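Local structure of endo-1,4-b-d-mannanase (Trichoderma reesei, 1QNR) at residues F110-N113 with W114-G118. The protein probably hydrolyses internal beta-1,4-mannosidic linkages in mannan polysaccharides. Numbering follows the deposited sequence. Where two conformers were deposited one is given.
Sequences FVNN and WSDYG. With BMA (beta-D-mannopyranose), chain B.
Asn112 uses both ends of its amide to hold the chain that follows it, a worked example of one polar side chain pinning the next few residues of its own loop. Its CG lies anti to the backbone N (chi1 -158°), which turns the amide onto residues 114 to 116. There Asn112 ND2 donates to Asp116 O at 3.0 Å, in the carbonyl plane on a lone pair and nearly straight (165°). The same nitrogen donates to a water 3.0 Å from Asn112 ND2, and this water in turn donates to Asp116 OD2 at 2.7 Å, so Asp116 is tied through main chain and carboxylate alike. At the other end, Asn112 OD1 takes a weak bond from Trp114 N, 3.2 Å away, and a further one from Asn168 ND2; together these partners fix the rotation of the buried amide.

Asn113 then works on the indole itself. Its ND2 stands 3.4 Å above the plane of the Trp114 ring, over the centre, with amide and ring planes perpendicular (90°), while CB makes a CH-pi contact with the five-membered ring. Arg171 N holds Asn113 OD1 from the far end. Over the opposite indole face lies a mannose, its C3 3.6 Å from Trp114 CE2. Trp114 NE1 is hydrogen-bonded to Glu169, which also binds a mannose, as do Glu205 and Trp247. A leucine at Trp114 would probably rob the sugar of its flat platform and leave both Asn113 ND2 and Glu169 without their indole partner.

Beyond the tryptophan the chain closes in a type II turn from Ser115 to Gly118. Such a loop, leaving strand 105-109 of the parallel barrel to carry an aromatic platform to the sugar, is consistent with the substrate-binding cleft at the C-terminal end of a TIM-barrel glycoside hydrolase.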
loop_
_atom_site.group_PDB
_atom_site.type_symbol
_atom_site.label_atom_id
_atom_site.label_comp_id
_atom_site.label_asym_id
_atom_site.label_seq_id
_atom_site.Cartn_x
_atom_site.Cartn_y
_atom_site.Cartn_z
ATOM N N PHE A 110 0.324 5.932 5.508
ATOM C CA PHE A 110 0.544 6.637 6.769
ATOM C C PHE A 110 -0.221 6.136 7.988
ATOM O O PHE A 110 0.208 6.498 9.101
ATOM C CB PHE A 110 0.229 8.162 6.611
ATOM C CG PHE A 110 0.974 8.867 5.498
ATOM C CD1 PHE A 110 2.376 8.955 5.534
ATOM C CD2 PHE A 110 0.269 9.464 4.452
ATOM C CE1 PHE A 110 3.053 9.640 4.534
ATOM C CE2 PHE A 110 0.978 10.136 3.437
ATOM C CZ PHE A 110 2.365 10.242 3.476
ATOM N N VAL A 111 -1.284 5.363 7.794
ATOM C CA VAL A 111 -2.098 4.843 8.930
ATOM C C VAL A 111 -2.753 3.536 8.432
ATOM O O VAL A 111 -2.979 3.337 7.221
ATOM C CB VAL A 111 -3.168 5.872 9.383
ATOM C CG1 VAL A 111 -4.221 6.130 8.307
ATOM C CG2 VAL A 111 -3.807 5.494 10.735
ATOM N N ASN A 112 -3.111 2.676 9.390
ATOM C CA ASN A 112 -3.870 1.439 9.058
ATOM C C ASN A 112 -5.372 1.642 9.398
ATOM O O ASN A 112 -5.678 2.171 10.491
ATOM C CB ASN A 112 -3.349 0.283 9.924
ATOM C CG ASN A 112 -3.660 -1.089 9.286
ATOM O OD1 ASN A 112 -4.364 -1.233 8.284
ATOM N ND2 ASN A 112 -3.060 -2.143 9.848
ATOM N N ASN A 113 -6.264 1.157 8.491
ATOM C CA ASN A 113 -7.683 1.119 8.891
ATOM C C ASN A 113 -7.846 0.131 10.050
ATOM O O ASN A 113 -8.629 0.360 10.996
ATOM C CB ASN A 113 -8.542 0.650 7.702
ATOM C CG ASN A 113 -10.032 0.709 8.019
ATOM O OD1 ASN A 113 -10.577 1.827 8.082
ATOM N ND2 ASN A 113 -10.732 -0.416 8.155
ATOM N N TRP A 114 -7.098 -0.960 10.000
ATOM C CA TRP A 114 -7.205 -2.048 10.984
ATOM C C TRP A 114 -6.282 -1.895 12.163
ATOM O O TRP A 114 -5.374 -1.030 12.145
ATOM C CB TRP A 114 -6.910 -3.413 10.244
ATOM C CG TRP A 114 -7.734 -3.549 8.997
ATOM C CD1 TRP A 114 -7.266 -3.467 7.690
ATOM C CD2 TRP A 114 -9.154 -3.715 8.885
ATOM N NE1 TRP A 114 -8.304 -3.576 6.785
ATOM C CE2 TRP A 114 -9.473 -3.731 7.495
ATOM C CE3 TRP A 114 -10.217 -3.757 9.807
ATOM C CZ2 TRP A 114 -10.786 -3.878 7.028
ATOM C CZ3 TRP A 114 -11.517 -3.932 9.347
ATOM C CH2 TRP A 114 -11.792 -3.967 7.952
ATOM N N SER A 115 -6.481 -2.690 13.241
ATOM C CA SER A 115 -5.759 -2.461 14.499
ATOM C C SER A 115 -4.351 -3.021 14.582
ATOM O O SER A 115 -3.629 -2.800 15.535
ATOM C CB SER A 115 -6.659 -2.949 15.697
ATOM O OG SER A 115 -7.811 -2.130 15.638
ATOM N N ASP A 116 -3.887 -3.675 13.474
ATOM C CA ASP A 116 -2.538 -4.158 13.439
ATOM C C ASP A 116 -1.556 -2.985 13.438
ATOM O O ASP A 116 -1.679 -2.118 12.525
ATOM C CB ASP A 116 -2.291 -5.092 12.217
ATOM C CG ASP A 116 -3.419 -6.165 12.141
ATOM O OD1 ASP A 116 -3.506 -7.048 13.015
ATOM O OD2 ASP A 116 -4.262 -6.115 11.234
ATOM N N TYR A 117 -0.544 -2.947 14.313
ATOM C CA TYR A 117 0.390 -1.824 14.413
ATOM C C TYR A 117 -0.387 -0.526 14.720
ATOM O O TYR A 117 -0.003 0.576 14.275
ATOM C CB TYR A 117 1.347 -1.750 13.210
ATOM C CG TYR A 117 2.078 -3.054 13.017
ATOM C CD1 TYR A 117 3.164 -3.393 13.842
ATOM C CD2 TYR A 117 1.658 -4.008 12.096
ATOM C CE1 TYR A 117 3.823 -4.624 13.763
ATOM C CE2 TYR A 117 2.296 -5.273 12.012
ATOM C CZ TYR A 117 3.343 -5.526 12.841
ATOM O OH TYR A 117 4.014 -6.780 12.681
ATOM N N GLY A 118 -1.421 -0.665 15.579
ATOM C CA GLY A 118 -2.168 0.466 16.159
ATOM C C GLY A 118 -3.411 0.850 15.405
ATOM O O GLY A 118 -4.555 0.637 15.830
HETATM C C1 BMA B . -10.912 -7.559 6.671
HETATM C C2 BMA B . -9.817 -7.837 7.730
HETATM C C3 BMA B . -8.504 -7.161 7.325
HETATM C C4 BMA B . -8.160 -7.489 5.878
HETATM C C5 BMA B . -9.317 -7.238 4.908
HETATM C C6 BMA B . -9.058 -7.902 3.508
HETATM O O2 BMA B . -9.586 -9.247 7.853
HETATM O O3 BMA B . -7.432 -7.483 8.169
HETATM O O4 BMA B . -7.006 -6.708 5.530
HETATM O O5 BMA B . -10.480 -8.037 5.358
HETATM O O6 BMA B . -10.172 -7.389 2.768
HETATM O O HOH W 1 -3.487 -4.925 8.887
HETATM O O HOH W 2 -8.169 0.134 13.801
#